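Local coordinates for SIRV1 hypothetical protein ORF119 (Sulfolobus islandicus rudivirus 1 variant xx, PDB 2X3G) that probably acts as a dimeric, Rep-type (HUH) DNA-nicking protein that initiates replication of the viral genome, at residues I33-K36 against F37-I41; H83-S86 against H87-I90. One frame throughout, in Å; residues are numbered along the deposited sequence.

Interaction 1. Residues I33-K36 against F37-I41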
loop_
_atom_site.group_PDB
_atom_site.type_symbol
_atom_site.label_atom_id
_atom_site.label_comp_id
_atom_site.label_asym_id
_atom_site.label_seq_id
_atom_site.Cartn_x
_atom_site.Cartn_y
_atom_site.Cartn_z
ATOM N N ILE A 33 -11.916 2.134 -15.334
ATOM C CA ILE A 33 -11.443 3.520 -15.425
ATOM C C ILE A 33 -10.000 3.569 -15.868
ATOM O O ILE A 33 -9.672 4.223 -16.849
ATOM C CB ILE A 33 -11.559 4.263 -14.056
ATOM C CG1 ILE A 33 -13.027 4.454 -13.664
ATOM C CG2 ILE A 33 -10.881 5.614 -14.110
ATOM C CD1 ILE A 33 -13.248 4.419 -12.167
ATOM N N PHE A 34 -9.132 2.898 -15.120
ATOM C CA PHE A 34 -7.704 2.895 -15.425
ATOM C C PHE A 34 -7.431 2.272 -16.799
ATOM O O PHE A 34 -6.626 2.792 -17.564
ATOM C CB PHE A 34 -6.914 2.133 -14.349
ATOM C CG PHE A 34 -6.647 2.916 -13.074
ATOM C CD1 PHE A 34 -7.177 4.188 -12.853
ATOM C CD2 PHE A 34 -5.889 2.342 -12.064
ATOM C CE1 PHE A 34 -6.915 4.872 -11.669
ATOM C CE2 PHE A 34 -5.631 3.033 -10.867
ATOM C CZ PHE A 34 -6.143 4.290 -10.675
ATOM N N ARG A 35 -8.077 1.152 -17.095
ATOM C CA ARG A 35 -7.919 0.508 -18.399
ATOM C C ARG A 35 -8.297 1.435 -19.551
ATOM O O ARG A 35 -7.526 1.617 -20.493
ATOM C CB ARG A 35 -8.745 -0.770 -18.478
ATOM C CG ARG A 35 -8.792 -1.357 -19.877
ATOM C CD ARG A 35 -9.463 -2.701 -19.899
ATOM N NE ARG A 35 -10.887 -2.657 -19.549
ATOM C CZ ARG A 35 -11.857 -2.189 -20.338
ATOM N NH1 ARG A 35 -11.592 -1.678 -21.537
ATOM N NH2 ARG A 35 -13.109 -2.227 -19.918
ATOM N N LYS A 36 -9.483 2.021 -19.475
ATOM C CA LYS A 36 -9.940 2.916 -20.531
ATOM C C LYS A 36 -9.091 4.177 -20.626
ATOM O O LYS A 36 -8.861 4.697 -21.723
ATOM C CB LYS A 36 -11.408 3.292 -20.339
ATOM C CG LYS A 36 -12.378 2.213 -20.792
ATOM C CD LYS A 36 -13.777 2.760 -20.948
ATOM C CE LYS A 36 -14.562 1.957 -21.976
ATOM N NZ LYS A 36 -16.026 2.063 -21.779
ATOM N N PHE A 37 -8.629 4.675 -19.481
ATOM C CA PHE A 37 -7.675 5.774 -19.476
ATOM C C PHE A 37 -6.382 5.345 -20.171
ATOM O O PHE A 37 -5.830 6.082 -20.973
ATOM C CB PHE A 37 -7.384 6.257 -18.046
ATOM C CG PHE A 37 -6.467 7.435 -17.990
ATOM C CD1 PHE A 37 -6.955 8.724 -18.154
ATOM C CD2 PHE A 37 -5.110 7.267 -17.779
ATOM C CE1 PHE A 37 -6.094 9.810 -18.123
ATOM C CE2 PHE A 37 -4.269 8.346 -17.767
ATOM C CZ PHE A 37 -4.750 9.604 -17.932
ATOM N N ARG A 38 -5.883 4.161 -19.851
ATOM C CA ARG A 38 -4.634 3.700 -20.453
ATOM C C ARG A 38 -4.776 3.566 -21.958
ATOM O O ARG A 38 -3.830 3.874 -22.708
ATOM C CB ARG A 38 -4.193 2.355 -19.862
ATOM C CG ARG A 38 -3.308 2.501 -18.637
ATOM C CD ARG A 38 -2.715 1.154 -18.207
ATOM N NE ARG A 38 -1.659 1.401 -17.212
ATOM C CZ ARG A 38 -1.875 1.528 -15.911
ATOM N NH1 ARG A 38 -3.103 1.421 -15.411
ATOM N NH2 ARG A 38 -0.853 1.795 -15.106
ATOM N N SER A 39 -5.947 3.102 -22.379
ATOM C CA SER A 39 -6.264 2.926 -23.803
ATOM C C SER A 39 -6.336 4.270 -24.563
ATOM O O SER A 39 -5.823 4.392 -25.671
ATOM C CB SER A 39 -7.541 2.124 -23.960
ATOM O OG SER A 39 -7.355 0.769 -23.524
ATOM N N TYR A 40 -6.962 5.262 -23.948
ATOM C CA TYR A 40 -6.914 6.634 -24.442
ATOM C C TYR A 40 -5.464 7.142 -24.594
ATOM O O TYR A 40 -5.093 7.684 -25.621
ATOM C CB TYR A 40 -7.768 7.543 -23.539
ATOM C CG TYR A 40 -7.266 8.943 -23.388
ATOM C CD1 TYR A 40 -6.747 9.378 -22.169
ATOM C CD2 TYR A 40 -7.301 9.839 -24.449
ATOM C CE1 TYR A 40 -6.273 10.664 -22.008
ATOM C CE2 TYR A 40 -6.803 11.134 -24.302
ATOM C CZ TYR A 40 -6.280 11.531 -23.070
ATOM O OH TYR A 40 -5.795 12.812 -22.868
ATOM N N ILE A 41 -4.636 6.958 -23.580
ATOM C CA ILE A 41 -3.239 7.404 -23.655
ATOM C C ILE A 41 -2.452 6.614 -24.720
ATOM O O ILE A 41 -1.658 7.183 -25.494
ATOM C CB ILE A 41 -2.548 7.296 -22.273
ATOM C CG1 ILE A 41 -3.191 8.279 -21.266
ATOM C CG2 ILE A 41 -1.036 7.518 -22.390
ATOM C CD1 ILE A 41 -2.964 9.744 -21.554
HETATM O O HOH W 1 -9.281 -0.906 -23.132
#

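Interaction 2. Residues H83-S86 against H87-I90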
loop_
_atom_site.group_PDB
_atom_site.type_symbol
_atom_site.label_atom_id
_atom_site.label_comp_id
_atom_site.label_asym_id
_atom_site.label_seq_id
_atom_site.Cartn_x
_atom_site.Cartn_y
_atom_site.Cartn_z
ATOM N N HIS A 83 -11.985 11.083 -19.519
ATOM C CA HIS A 83 -11.664 9.689 -19.212
ATOM C C HIS A 83 -11.467 9.420 -17.728
ATOM O O HIS A 83 -10.855 8.417 -17.343
ATOM C CB HIS A 83 -10.433 9.262 -20.008
ATOM C CG HIS A 83 -10.679 9.216 -21.478
ATOM N ND1 HIS A 83 -10.290 10.226 -22.330
ATOM C CD2 HIS A 83 -11.308 8.297 -22.243
ATOM C CE1 HIS A 83 -10.651 9.917 -23.562
ATOM N NE2 HIS A 83 -11.280 8.758 -23.535
HETATM N N MSE A 84 -11.997 10.305 -16.891
HETATM C CA MSE A 84 -11.950 10.125 -15.448
HETATM C C MSE A 84 -13.360 10.270 -14.909
HETATM O O MSE A 84 -14.232 10.824 -15.596
HETATM C CB MSE A 84 -10.979 11.126 -14.798
HETATM C CG MSE A 84 -9.513 10.730 -14.873
HETATM SE SE MSE A 84 -9.103 9.137 -13.786
HETATM C CE MSE A 84 -8.062 8.090 -15.074
ATOM N N PRO A 85 -13.611 9.745 -13.693
ATOM C CA PRO A 85 -14.956 9.781 -13.122
ATOM C C PRO A 85 -15.548 11.177 -13.109
ATOM O O PRO A 85 -14.830 12.157 -12.911
ATOM C CB PRO A 85 -14.750 9.268 -11.689
ATOM C CG PRO A 85 -13.556 8.399 -11.779
ATOM C CD PRO A 85 -12.657 9.071 -12.789
ATOM N N SER A 86 -16.853 11.246 -13.346
ATOM C CA SER A 86 -17.571 12.500 -13.369
ATOM C C SER A 86 -17.395 13.259 -12.042
ATOM O O SER A 86 -17.424 12.664 -10.966
ATOM C CB SER A 86 -19.043 12.235 -13.663
ATOM O OG SER A 86 -19.752 13.445 -13.816
ATOM N N HIS A 87 -17.166 14.565 -12.144
ATOM C CA HIS A 87 -17.034 15.439 -10.992
ATOM C C HIS A 87 -15.814 15.114 -10.124
ATOM O O HIS A 87 -15.809 15.410 -8.931
ATOM C CB HIS A 87 -18.321 15.430 -10.154
ATOM C CG HIS A 87 -19.553 15.785 -10.931
ATOM N ND1 HIS A 87 -20.300 14.849 -11.614
ATOM C CD2 HIS A 87 -20.170 16.975 -11.128
ATOM C CE1 HIS A 87 -21.325 15.447 -12.200
ATOM N NE2 HIS A 87 -21.268 16.737 -11.921
ATOM N N SER A 88 -14.793 14.503 -10.723
ATOM C CA SER A 88 -13.519 14.295 -10.053
ATOM C C SER A 88 -12.871 15.639 -9.837
ATOM O O SER A 88 -13.080 16.550 -10.635
ATOM C CB SER A 88 -12.592 13.451 -10.918
ATOM O OG SER A 88 -13.026 12.106 -10.974
ATOM N N ASP A 89 -12.134 15.774 -8.737
ATOM C CA ASP A 89 -11.153 16.843 -8.578
ATOM C C ASP A 89 -9.820 16.386 -9.144
ATOM O O ASP A 89 -9.204 15.435 -8.623
ATOM C CB ASP A 89 -11.005 17.204 -7.110
ATOM C CG ASP A 89 -12.218 17.913 -6.561
ATOM O OD1 ASP A 89 -12.952 18.587 -7.335
ATOM O OD2 ASP A 89 -12.417 17.814 -5.341
ATOM N N ILE A 90 -9.355 17.068 -10.189
ATOM C CA ILE A 90 -8.194 16.638 -10.941
ATOM C C ILE A 90 -7.147 17.743 -10.945
ATOM O O ILE A 90 -7.470 18.902 -11.179
ATOM C CB ILE A 90 -8.570 16.296 -12.416
ATOM C CG1 ILE A 90 -9.558 15.119 -12.444
ATOM C CG2 ILE A 90 -7.329 16.019 -13.230
ATOM C CD1 ILE A 90 -10.200 14.807 -13.808
#

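Interaction 1. Residues I33-K36 against F37-I41
Ser39 folds back onto the turn of helix that contains Arg35, and the carbonyl of Arg35 accepts its backbone N-H, with its hydroxyl close by. The backbone N of Ser39 donates to Arg35 O at 2.9 Å, and Ser39 OG sits 3.2 Å from the same oxygen. A chi1 of -68° puts OG anti to the carbonyl carbon and beside its own backbone N, on the side facing Arg35 O. The hydroxyl also meets a water, 2.6 Å from Ser39 OG, which accepts from Arg35 NH1 at 2.9 Å; the hydroxyl proton may go to Arg35 O or to this water. The water lies in the plane of the guanidinium, at its edge, so one solvent molecule bridges two side chains four residues apart.

On another flank Arg38 runs back extended to NE, and its NH1 comes 4.0 Å from Phe34 CB. The CB is near the guanidinium plane, at its edge, whereas NH1 approaches the phenyl ring obliquely. The far end of Arg38 is gripped from outside, by Val50 O and Ser52 OG through NH2 and by Ser119 of the second subunit through NE.

Phe37 turns CG away from its backbone N (chi1 -177°) and sends its ring towards Ile67 and Val69 of the sheet. The helical ladder beneath these side chains is regular: Phe37 N to Ile33 O is 2.9 Å, and the straightest of the four bonds, Tyr40 N to Lys36 O, has an N-H...O angle of 168°.

This part of helix 30-44 is therefore amphipathic: an aromatic and aliphatic face on the sheet, a water-bridged polar flank, and Arg38 reaching the dimer partner.

Interaction 2. Residues H83-S86 against H87-I90
Two hydrogen bonds from Ser88 converge on the carbonyl of Pro85. Ser88 OG donates to Pro85 O at 2.6 Å, and Ser88 N donates to the same oxygen at 3.2 Å. The second is the closing bond of a type II beta turn from Pro85 to Ser88, and its N-H...O angle of 140° shows it to be bent. Both donors lie above the carbonyl plane, on the same face, so neither uses an in-plane direction. With chi1 of -71° the hydroxyl stands beside the backbone N of its own residue, which explains why the two can share one acceptor; the side-chain bond reinforces the turn and gives the hydroxyl proton an acceptor. The pyrrolidine ring lies alongside the hydroxyl in van der Waals packing, Pro85 CB being 3.4 Å from Ser88 OG.

At the corners of the turn the contact is polar but less defined. His87, third in the turn, has left-handed backbone angles, with phi at 65°, as the type II geometry demands. Its imidazole lies beside the hydroxyl of Ser86: Ser86 OG is 2.7 Å from His87 ND1 and approaches the ring obliquely. Both residues are exposed.

The apolar contact is between the CB of Met84, a selenomethionine, and Ile90 CD1 at 3.9 Å, bringing together the residue before the turn and the second residue of the strand that follows.

The loop that carries the turn joins helix 77-82 to strand 89-94, an outermost strand of the sheet within this chain. Ile90 rests on Ile19 and Ile21 of adjacent strand 15-22, Asp89 pairs with Thr22 through the backbone, and Tyr25 OH is hydrogen-bonded to Ser86 O. Met84 packs on Ile33 and Phe37 of helix 30-44 and on Ile67 of strand 64-71.

Overall arrangement
From the N terminus the chain runs through helix 2-10 and strand 15-22 to helix 30-44, within which interaction 1 is purely local and closes no loop. After strands 49-55 and 64-71 and helix 77-82, interaction 2 closes the tight turn into strand 89-94. The two are in series, neither nested nor crossed, with centres about 13 Å apart, yet they touch. Phe37 CD1 lies 3.3 Å from Met84 CE, Ile33 CG2 adds a looser contact with the same methyl, and the Tyr40 ring stacks on that of His83. Together they tie helix 30-44 to the exit of helix 77-82 over one face of the antiparallel sheet.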